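Local coordinates for protein succinylglutamate desuccinylase/aspartoacylase (Shewanella frigidimarina, PDB 3LWU) that binds a zinc ion and is probably a hydrolase of the succinylglutamate desuccinylase/aspartoacylase family, perhaps acting on ester bonds, at residues T78-G82 with Y83-G87; H172-A175 with V176-A180; Y206-D209 with A210-F213. All blocks are in the same frame, centred on the assembly; numbering follows the deposited sequence. Where two conformers were deposited one is given.

Interaction 1. Residues T78-G82 with Y83-G87; sequences TLLEG and YQVLG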
ATOM      1  N   THR A  78       8.530  33.548 -10.305  1.00 14.81           N
ATOM      2  CA  THR A  78       7.922  34.859  -9.970  1.00 14.71           C
ATOM      3  C   THR A  78       9.021  35.908  -9.857  1.00 14.94           C
ATOM      4  O   THR A  78       8.890  36.991 -10.411  1.00 15.15           O
ATOM      5  CB  THR A  78       7.097  34.761  -8.670  1.00 14.72           C
ATOM      6  OG1 THR A  78       6.124  33.719  -8.833  1.00 13.83           O
ATOM      7  CG2 THR A  78       6.396  36.086  -8.295  1.00 14.53           C
ATOM      8  N   LEU A  79      10.122  35.571  -9.185  1.00 14.90           N
ATOM      9  CA  LEU A  79      11.240  36.500  -9.068  1.00 15.34           C
ATOM     10  C   LEU A  79      11.869  36.720 -10.425  1.00 15.62           C
ATOM     11  O   LEU A  79      12.128  37.853 -10.814  1.00 16.23           O
ATOM     12  CB  LEU A  79      12.282  35.990  -8.066  1.00 15.08           C
ATOM     13  CG  LEU A  79      11.858  35.995  -6.574  1.00 15.67           C
ATOM     14  CD1 LEU A  79      12.859  35.207  -5.740  1.00 15.07           C
ATOM     15  CD2 LEU A  79      11.661  37.430  -6.019  1.00 16.99           C
ATOM     16  N   LEU A  80      12.095  35.644 -11.178  1.00 16.05           N
ATOM     17  CA  LEU A  80      12.745  35.780 -12.466  1.00 15.28           C
ATOM     18  C   LEU A  80      11.999  36.686 -13.468  1.00 16.23           C
ATOM     19  O   LEU A  80      12.638  37.232 -14.381  1.00 16.52           O
ATOM     20  CB  LEU A  80      13.034  34.424 -13.086  1.00 15.10           C
ATOM     21  CG  LEU A  80      14.130  33.593 -12.404  1.00 14.04           C
ATOM     22  CD1 LEU A  80      14.021  32.125 -12.887  1.00 11.92           C
ATOM     23  CD2 LEU A  80      15.527  34.187 -12.677  1.00  9.89           C
ATOM     24  N   GLU A  81      10.690  36.872 -13.301  1.00 16.43           N
ATOM     25  CA  GLU A  81       9.959  37.798 -14.165  1.00 17.86           C
ATOM     26  C   GLU A  81      10.572  39.195 -14.102  1.00 17.33           C
ATOM     27  O   GLU A  81      10.483  39.914 -15.063  1.00 17.20           O
ATOM     28  CB  GLU A  81       8.454  37.912 -13.793  1.00 17.98           C
ATOM     29  CG  GLU A  81       7.644  36.608 -13.795  1.00 17.88           C
ATOM     30  CD  GLU A  81       7.673  35.822 -15.109  1.00 20.34           C
ATOM     31  OE1 GLU A  81       8.020  36.379 -16.174  1.00 19.37           O
ATOM     32  OE2 GLU A  81       7.333  34.610 -15.059  1.00 20.07           O
ATOM     33  N   GLY A  82      11.206  39.542 -12.978  1.00 17.24           N
ATOM     34  CA  GLY A  82      11.851  40.853 -12.779  1.00 17.66           C
ATOM     35  C   GLY A  82      13.377  40.932 -12.843  1.00 17.54           C
ATOM     36  O   GLY A  82      13.937  41.987 -12.605  1.00 19.04           O
ATOM     37  N   TYR A  83      14.062  39.834 -13.152  1.00 17.34           N
ATOM     38  CA  TYR A  83      15.512  39.838 -13.311  1.00 17.03           C
ATOM     39  C   TYR A  83      15.834  39.611 -14.778  1.00 16.51           C
ATOM     40  O   TYR A  83      15.045  39.010 -15.501  1.00 15.81           O
ATOM     41  CB  TYR A  83      16.171  38.753 -12.447  1.00 17.64           C
ATOM     42  CG  TYR A  83      16.096  39.055 -10.976  1.00 19.61           C
ATOM     43  CD1 TYR A  83      16.943  39.980 -10.407  1.00 22.87           C
ATOM     44  CD2 TYR A  83      15.174  38.431 -10.146  1.00 23.48           C
ATOM     45  CE1 TYR A  83      16.889  40.282  -9.071  1.00 23.08           C
ATOM     46  CE2 TYR A  83      15.105  38.759  -8.778  1.00 23.50           C
ATOM     47  CZ  TYR A  83      15.976  39.683  -8.274  1.00 23.19           C
ATOM     48  OH  TYR A  83      15.973  40.055  -6.974  1.00 27.20           O
ATOM     49  N   GLN A  84      16.970  40.139 -15.228  1.00 15.64           N
ATOM     50  CA  GLN A  84      17.400  39.904 -16.584  1.00 15.29           C
ATOM     51  C   GLN A  84      18.160  38.577 -16.685  1.00 14.94           C
ATOM     52  O   GLN A  84      19.257  38.426 -16.110  1.00 15.36           O
ATOM     53  CB  GLN A  84      18.274  41.048 -17.067  1.00 15.68           C
ATOM     54  CG  GLN A  84      18.838  40.806 -18.443  1.00 15.83           C
ATOM     55  CD  GLN A  84      19.380  42.062 -19.036  1.00 17.90           C
ATOM     56  OE1 GLN A  84      20.450  42.558 -18.641  1.00 15.70           O
ATOM     57  NE2 GLN A  84      18.653  42.596 -20.007  1.00 15.52           N
ATOM     58  N   VAL A  85      17.592  37.636 -17.445  1.00 13.41           N
ATOM     59  CA  VAL A  85      18.127  36.307 -17.571  1.00 12.89           C
ATOM     60  C   VAL A  85      19.150  36.287 -18.710  1.00 13.07           C
ATOM     61  O   VAL A  85      18.819  36.536 -19.869  1.00 12.77           O
ATOM     62  CB  VAL A  85      16.991  35.273 -17.798  1.00 13.41           C
ATOM     63  CG1 VAL A  85      17.554  33.852 -17.880  1.00 13.50           C
ATOM     64  CG2 VAL A  85      15.945  35.335 -16.644  1.00 11.86           C
ATOM     65  N   LEU A  86      20.395  36.000 -18.366  1.00 13.37           N
ATOM     66  CA  LEU A  86      21.482  35.964 -19.348  1.00 14.56           C
ATOM     67  C   LEU A  86      21.639  34.560 -19.924  1.00 15.01           C
ATOM     68  O   LEU A  86      21.862  34.406 -21.138  1.00 15.36           O
ATOM     69  CB  LEU A  86      22.792  36.443 -18.730  1.00 14.14           C
ATOM     70  CG  LEU A  86      22.783  37.868 -18.143  1.00 14.83           C
ATOM     71  CD1 LEU A  86      24.140  38.172 -17.488  1.00 13.42           C
ATOM     72  CD2 LEU A  86      22.431  38.923 -19.209  1.00 13.75           C
ATOM     73  N   GLY A  87      21.513  33.545 -19.071  1.00 14.90           N
ATOM     74  CA  GLY A  87      21.640  32.168 -19.516  1.00 15.36           C
ATOM     75  C   GLY A  87      20.327  31.434 -19.436  1.00 15.38           C
ATOM     76  O   GLY A  87      19.489  31.755 -18.595  1.00 15.79           O
TER
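A type I beta turn from L80 to Y83 brings the chain off helix 68-80 and into the loop that leads to strand 89-92. The turn is closed by the bond from Y83 N to L80 O, 3.2 Å long with an N-H...O angle of 158°. One residue earlier, G82 N reaches L79 O at 2.9 Å.

The phenol of Y83 folds back against the helix end. Its CG stands beside the backbone N and anti to the carbonyl carbon (chi1 -70°), which carries the ring back beside the L79 carbonyl: CD2 comes to 3.2 Å from L79 O, and CE2 to 4.0 Å from L79 CB. L80 CA lies at the ring edge, near its plane. On L80 it is a methyl that works across the turn, CD2 meeting CG2 of V85 at 4.2 Å with the two side chains at about a right angle. L282 of helix 271-287 touches L79, L80 and Y83 alike, while F46 of strand 38-46 lies against L80 and E81. The E81 carboxylate turns to other partners, T21, K22 N and Y346 of the second subunit.

The carbonyl oxygens of L80 and Y83 stand 3.2 Å apart, two acceptors that cannot bond to each other. K22 NZ donates to both, and its positive charge probably offsets their repulsion. The helix exit is thus held by one turn bond, a lysine shared between two carbonyls, and apolar contacts made by L79, L80, Y83 and V85.

Interaction 2. Residues H172-A175 with V176-A180; sequences HRLA and VNLQA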
ATOM      1  N   HIS A 172      13.596   3.722 -14.902  1.00 16.08           N
ATOM      2  CA  HIS A 172      14.721   4.097 -15.777  1.00 16.89           C
ATOM      3  C   HIS A 172      14.251   5.039 -16.911  1.00 16.73           C
ATOM      4  O   HIS A 172      14.971   5.967 -17.323  1.00 16.08           O
ATOM      5  CB  HIS A 172      15.426   2.855 -16.375  1.00 17.66           C
ATOM      6  CG  HIS A 172      16.364   2.145 -15.436  1.00 21.96           C
ATOM      7  ND1 HIS A 172      16.558   0.773 -15.472  1.00 26.06           N
ATOM      8  CD2 HIS A 172      17.213   2.617 -14.490  1.00 24.29           C
ATOM      9  CE1 HIS A 172      17.449   0.433 -14.553  1.00 26.25           C
ATOM     10  NE2 HIS A 172      17.864   1.533 -13.947  1.00 25.93           N
ATOM     11  N   ARG A 173      13.068   4.801 -17.455  1.00 15.82           N
ATOM     12  CA  ARG A 173      12.580   5.701 -18.506  1.00 16.39           C
ATOM     13  C   ARG A 173      12.346   7.122 -17.991  1.00 16.20           C
ATOM     14  O   ARG A 173      12.736   8.084 -18.645  1.00 15.87           O
ATOM     15  CB  ARG A 173      11.294   5.187 -19.135  1.00 16.39           C
ATOM     16  CG  ARG A 173      10.679   6.137 -20.150  1.00 17.17           C
ATOM     17  CD  ARG A 173       9.466   5.431 -20.792  1.00 19.97           C
ATOM     18  NE  ARG A 173       9.909   4.393 -21.716  1.00 19.01           N
ATOM     19  CZ  ARG A 173      10.370   4.618 -22.940  1.00 20.22           C
ATOM     20  NH1 ARG A 173      10.454   5.836 -23.456  1.00 23.74           N
ATOM     21  NH2 ARG A 173      10.730   3.607 -23.663  1.00 21.39           N
ATOM     22  N   LEU A 174      11.697   7.237 -16.847  1.00 15.98           N
ATOM     23  CA  LEU A 174      11.564   8.527 -16.181  1.00 16.67           C
ATOM     24  C   LEU A 174      12.953   9.202 -16.014  1.00 16.95           C
ATOM     25  O   LEU A 174      13.164  10.334 -16.461  1.00 16.81           O
ATOM     26  CB  LEU A 174      10.886   8.356 -14.818  1.00 16.53           C
ATOM     27  CG  LEU A 174      10.929   9.613 -13.915  1.00 17.43           C
ATOM     28  CD1 LEU A 174      10.090  10.734 -14.485  1.00 17.28           C
ATOM     29  CD2 LEU A 174      10.514   9.255 -12.529  1.00 15.96           C
ATOM     30  N   ALA A 175      13.887   8.469 -15.411  1.00 17.12           N
ATOM     31  CA  ALA A 175      15.174   9.024 -15.004  1.00 16.96           C
ATOM     32  C   ALA A 175      15.944   9.490 -16.234  1.00 17.00           C
ATOM     33  O   ALA A 175      16.443  10.617 -16.252  1.00 17.34           O
ATOM     34  CB  ALA A 175      15.945   8.020 -14.182  1.00 15.96           C
ATOM     35  N   VAL A 176      15.970   8.658 -17.276  1.00 17.02           N
ATOM     36  CA  VAL A 176      16.640   8.977 -18.508  1.00 17.71           C
ATOM     37  C   VAL A 176      16.090  10.254 -19.182  1.00 18.08           C
ATOM     38  O   VAL A 176      16.875  11.085 -19.655  1.00 16.84           O
ATOM     39  CB  VAL A 176      16.611   7.765 -19.478  1.00 17.98           C
ATOM     40  CG1 VAL A 176      16.949   8.175 -20.881  1.00 19.86           C
ATOM     41  CG2 VAL A 176      17.576   6.723 -18.994  1.00 19.90           C
ATOM     42  N   ASN A 177      14.763  10.414 -19.226  1.00 17.90           N
ATOM     43  CA  ASN A 177      14.159  11.588 -19.846  1.00 18.45           C
ATOM     44  C   ASN A 177      14.564  12.862 -19.093  1.00 18.35           C
ATOM     45  O   ASN A 177      14.847  13.899 -19.690  1.00 17.41           O
ATOM     46  CB  ASN A 177      12.625  11.469 -19.832  1.00 19.23           C
ATOM     47  CG  ASN A 177      12.084  10.742 -21.028  1.00 19.77           C
ATOM     48  OD1 ASN A 177      11.553   9.625 -20.920  1.00 24.07           O
ATOM     49  ND2 ASN A 177      12.157  11.373 -22.159  1.00 17.88           N
ATOM     50  N   LEU A 178      14.599  12.782 -17.768  1.00 18.76           N
ATOM     51  CA  LEU A 178      15.029  13.932 -16.970  1.00 18.52           C
ATOM     52  C   LEU A 178      16.514  14.233 -17.168  1.00 18.49           C
ATOM     53  O   LEU A 178      16.913  15.390 -17.249  1.00 18.06           O
ATOM     54  CB  LEU A 178      14.739  13.714 -15.494  1.00 17.77           C
ATOM     55  CG  LEU A 178      13.242  13.523 -15.140  1.00 18.36           C
ATOM     56  CD1 LEU A 178      13.086  13.270 -13.645  1.00 13.20           C
ATOM     57  CD2 LEU A 178      12.332  14.686 -15.593  1.00 16.46           C
ATOM     58  N   GLN A 179      17.319  13.179 -17.238  1.00 18.63           N
ATOM     59  CA  GLN A 179      18.756  13.279 -17.278  1.00 18.65           C
ATOM     60  C   GLN A 179      19.192  13.886 -18.616  1.00 19.26           C
ATOM     61  O   GLN A 179      20.170  14.684 -18.666  1.00 19.09           O
ATOM     62  CB  GLN A 179      19.361  11.875 -17.067  1.00 18.60           C
ATOM     63  CG  GLN A 179      20.880  11.810 -16.967  1.00 20.79           C
ATOM     64  CD  GLN A 179      21.421  10.417 -16.567  1.00 20.92           C
ATOM     65  OE1 GLN A 179      20.718   9.589 -15.976  1.00 15.75           O
ATOM     66  NE2 GLN A 179      22.688  10.180 -16.869  1.00 21.56           N
ATOM     67  N   ALA A 180      18.487  13.509 -19.689  1.00 19.01           N
ATOM     68  CA  ALA A 180      18.760  14.035 -21.038  1.00 19.39           C
ATOM     69  C   ALA A 180      18.668  15.550 -21.041  1.00 19.78           C
ATOM     70  O   ALA A 180      19.500  16.213 -21.648  1.00 20.05           O
ATOM     71  CB  ALA A 180      17.794  13.468 -22.056  1.00 19.23           C
TER
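L174 and L178, one helical turn apart on helix 170-182, meet through their CD1 methyls at 4.0 Å, the two side chains slanting across each other. L174 has CG anti to the backbone N (chi1 169°), whereas L178 has CG beside its own N (chi1 -61°); the second setting lays L178 CG over L174 O, 3.5 Å away. The tight part lies around this pair and A175 and V176, all buried. V176 leans back on the preceding turn, its CG2 3.2 Å from H172 O, and that oxygen also accepts V176 N at 2.9 Å. Further on, L178 N bonds to L174 O and Q179 N to A175 O (2.9 Å), the regular i to i+4 ladder of an alpha helix.

R173 and N177 form a looser side, partly exposed, and run side by side in the same direction; H172, also partly exposed, points off in another. R173 bends at chi3, makes a weak bond to L162 O and packs on Q374 of the third subunit; the H172 side chain lies about 4 Å from a bound sulfate, probably from the crystallisation liquor. Q179, although buried, uses its amide on F125 N and H183.

L178 touches Y57 and Q59 of strand 56-60 and M230 of helix 230-247, A233 of that helix touches Q179, and V30 of strand 24-32 touches L174 and N177.

Interaction 3. Residues Y206-D209 with A210-F213; sequences YDID and AARF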
ATOM      1  N   TYR A 206      34.506  19.144  -5.069  1.00 24.00           N
ATOM      2  CA  TYR A 206      35.125  20.137  -5.945  1.00 24.30           C
ATOM      3  C   TYR A 206      34.399  21.476  -5.970  1.00 23.69           C
ATOM      4  O   TYR A 206      34.955  22.446  -6.444  1.00 24.17           O
ATOM      5  CB  TYR A 206      35.311  19.620  -7.391  1.00 24.54           C
ATOM      6  CG  TYR A 206      34.033  19.523  -8.209  1.00 26.09           C
ATOM      7  CD1 TYR A 206      33.519  20.637  -8.910  1.00 28.45           C
ATOM      8  CD2 TYR A 206      33.328  18.305  -8.303  1.00 25.75           C
ATOM      9  CE1 TYR A 206      32.300  20.517  -9.676  1.00 28.65           C
ATOM     10  CE2 TYR A 206      32.159  18.170  -9.069  1.00 25.10           C
ATOM     11  CZ  TYR A 206      31.636  19.257  -9.746  1.00 25.95           C
ATOM     12  OH  TYR A 206      30.460  19.085 -10.462  1.00 23.91           O
ATOM     13  N   ASP A 207      33.181  21.536  -5.455  1.00 23.40           N
ATOM     14  CA  ASP A 207      32.334  22.721  -5.594  1.00 23.62           C
ATOM     15  C   ASP A 207      31.863  23.244  -4.250  1.00 23.29           C
ATOM     16  O   ASP A 207      30.852  23.911  -4.157  1.00 22.70           O
ATOM     17  CB  ASP A 207      31.130  22.380  -6.464  1.00 23.42           C
ATOM     18  CG  ASP A 207      30.783  23.489  -7.452  1.00 27.16           C
ATOM     19  OD1 ASP A 207      31.323  24.644  -7.359  1.00 29.36           O
ATOM     20  OD2 ASP A 207      29.972  23.194  -8.355  1.00 31.63           O
ATOM     21  N   ILE A 208      32.637  22.975  -3.207  1.00 23.30           N
ATOM     22  CA  ILE A 208      32.253  23.350  -1.862  1.00 23.45           C
ATOM     23  C   ILE A 208      32.071  24.864  -1.751  1.00 23.39           C
ATOM     24  O   ILE A 208      31.212  25.338  -1.014  1.00 23.22           O
ATOM     25  CB  ILE A 208      33.274  22.789  -0.820  1.00 23.82           C
ATOM     26  CG1 ILE A 208      32.696  22.882   0.595  1.00 25.80           C
ATOM     27  CG2 ILE A 208      34.650  23.487  -0.931  1.00 23.00           C
ATOM     28  CD1 ILE A 208      31.252  22.213   0.752  1.00 21.39           C
ATOM     29  N   ASP A 209      32.851  25.603  -2.534  1.00 23.79           N
ATOM     30  CA  ASP A 209      32.750  27.068  -2.678  0.50 23.98           C
ATOM     31  C   ASP A 209      31.320  27.542  -2.926  1.00 23.61           C
ATOM     32  O   ASP A 209      30.875  28.603  -2.451  1.00 24.15           O
ATOM     33  CB  ASP A 209      33.616  27.506  -3.877  0.50 24.10           C
ATOM     34  CG  ASP A 209      33.519  28.990  -4.176  0.50 24.64           C
ATOM     35  OD1 ASP A 209      34.221  29.758  -3.484  0.50 25.82           O
ATOM     36  OD2 ASP A 209      32.765  29.390  -5.100  0.50 24.43           O
ATOM     37  N   ALA A 210      30.604  26.782  -3.734  1.00 22.53           N
ATOM     38  CA  ALA A 210      29.242  27.158  -4.065  1.00 21.38           C
ATOM     39  C   ALA A 210      28.277  27.116  -2.861  1.00 21.01           C
ATOM     40  O   ALA A 210      27.239  27.796  -2.881  1.00 20.61           O
ATOM     41  CB  ALA A 210      28.719  26.268  -5.179  1.00 21.51           C
ATOM     42  N   ALA A 211      28.581  26.305  -1.843  1.00 19.79           N
ATOM     43  CA  ALA A 211      27.646  26.096  -0.743  1.00 19.22           C
ATOM     44  C   ALA A 211      27.298  27.396  -0.024  1.00 19.32           C
ATOM     45  O   ALA A 211      26.170  27.557   0.425  1.00 18.60           O
ATOM     46  CB  ALA A 211      28.157  25.040   0.260  1.00 18.28           C
ATOM     47  N   ARG A 212      28.221  28.343   0.038  1.00 19.44           N
ATOM     48  CA  ARG A 212      27.950  29.578   0.778  1.00 21.31           C
ATOM     49  C   ARG A 212      26.903  30.533   0.136  1.00 21.04           C
ATOM     50  O   ARG A 212      26.494  31.547   0.760  1.00 22.10           O
ATOM     51  CB  ARG A 212      29.275  30.325   1.101  1.00 22.67           C
ATOM     52  CG  ARG A 212      30.041  30.844  -0.077  1.00 25.34           C
ATOM     53  CD  ARG A 212      31.229  31.716   0.340  1.00 32.11           C
ATOM     54  NE  ARG A 212      31.733  32.475  -0.811  1.00 36.46           N
ATOM     55  CZ  ARG A 212      32.460  31.946  -1.799  1.00 40.39           C
ATOM     56  NH1 ARG A 212      32.803  30.659  -1.763  1.00 42.44           N
ATOM     57  NH2 ARG A 212      32.858  32.696  -2.831  1.00 41.10           N
ATOM     58  N   PHE A 213      26.464  30.227  -1.088  1.00 19.56           N
ATOM     59  CA  PHE A 213      25.517  31.096  -1.793  1.00 18.31           C
ATOM     60  C   PHE A 213      24.076  30.711  -1.545  1.00 18.32           C
ATOM     61  O   PHE A 213      23.194  31.574  -1.556  1.00 17.89           O
ATOM     62  CB  PHE A 213      25.831  31.124  -3.281  1.00 18.47           C
ATOM     63  CG  PHE A 213      27.140  31.798  -3.593  1.00 18.70           C
ATOM     64  CD1 PHE A 213      27.207  33.174  -3.700  1.00 19.48           C
ATOM     65  CD2 PHE A 213      28.305  31.058  -3.704  1.00 19.18           C
ATOM     66  CE1 PHE A 213      28.400  33.814  -3.944  1.00 19.27           C
ATOM     67  CE2 PHE A 213      29.508  31.687  -3.960  1.00 19.56           C
ATOM     68  CZ  PHE A 213      29.551  33.074  -4.077  1.00 20.40           C
TER
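D209 and R212, three residues apart, are joined by a salt bridge at the surface of the loop between strands 196-204 and 218-222. OD1 accepts NH1 in a nearly straight bond (175°) modelled at 2.4 Å, a length too short to take literally, and also receives a weak bond from NH2 at 3.3 Å. D209 is modelled in two positions, which leaves the details of the bridge doubtful. In the conformer described, OD1 lies near the guanidinium plane, at its edge, yet the carboxylate is turned 73° from that plane; both bonds go to OD1, with OD2 3.6 Å from NH1. R212 starts with CG between its N and carbonyl carbon (chi1 65°) and then runs extended to NE, which brings the guanidinium back beside the aspartate.

One face of the guanidinium is covered by F213: CE2 lies 3.6 Å above its plane, over the centre. A leucine in place of R212 would probably leave the D209 carboxylate without its charged mate here and strip F213 of the flat group beside it. F213 itself stacks on H287 and touches Y284, both of helix 271-287.

The backbone bonds span three residues: A210 N to D207 O and A211 N to I208 O, each 2.9 Å. F213 N makes a like bond to A210 O at 3.1 Å.

Apolar contact is light: I208 CD1 meets A211 CB at 4.2 Å, both residues resting on T219 of strand 218-222. D207 sets OD1 3.8 Å from A210 CB, while its other oxygen, OD2, bonds to S257. Repeated i to i+3 bonds and helical torsions mark a run of tight turns, here bridging two neighbouring parallel strands.

Overall arrangement
All three contacts are local and fall within the catalytic domain, in series along the chain. Interaction 2 is the most buried: a regular helix with i to i+4 bonds and leucine packing, its L178 side chain about 11 Å from the zinc ion. Interactions 1 and 3 are partly buried, away from the zinc site, and built on i to i+3 turn bonds. Helix 271-287 is common to both, meeting interaction 1 through L282 and interaction 3 through Y284 and H287. Their chemistry parts there: interaction 1 pairs apolar side-chain contacts with a turn bond and carbonyls shared by K22, whereas interaction 3 carries a salt bridge. Interactions 2 and 3 lie on opposite sides of the chain's centre, 27 Å between centres.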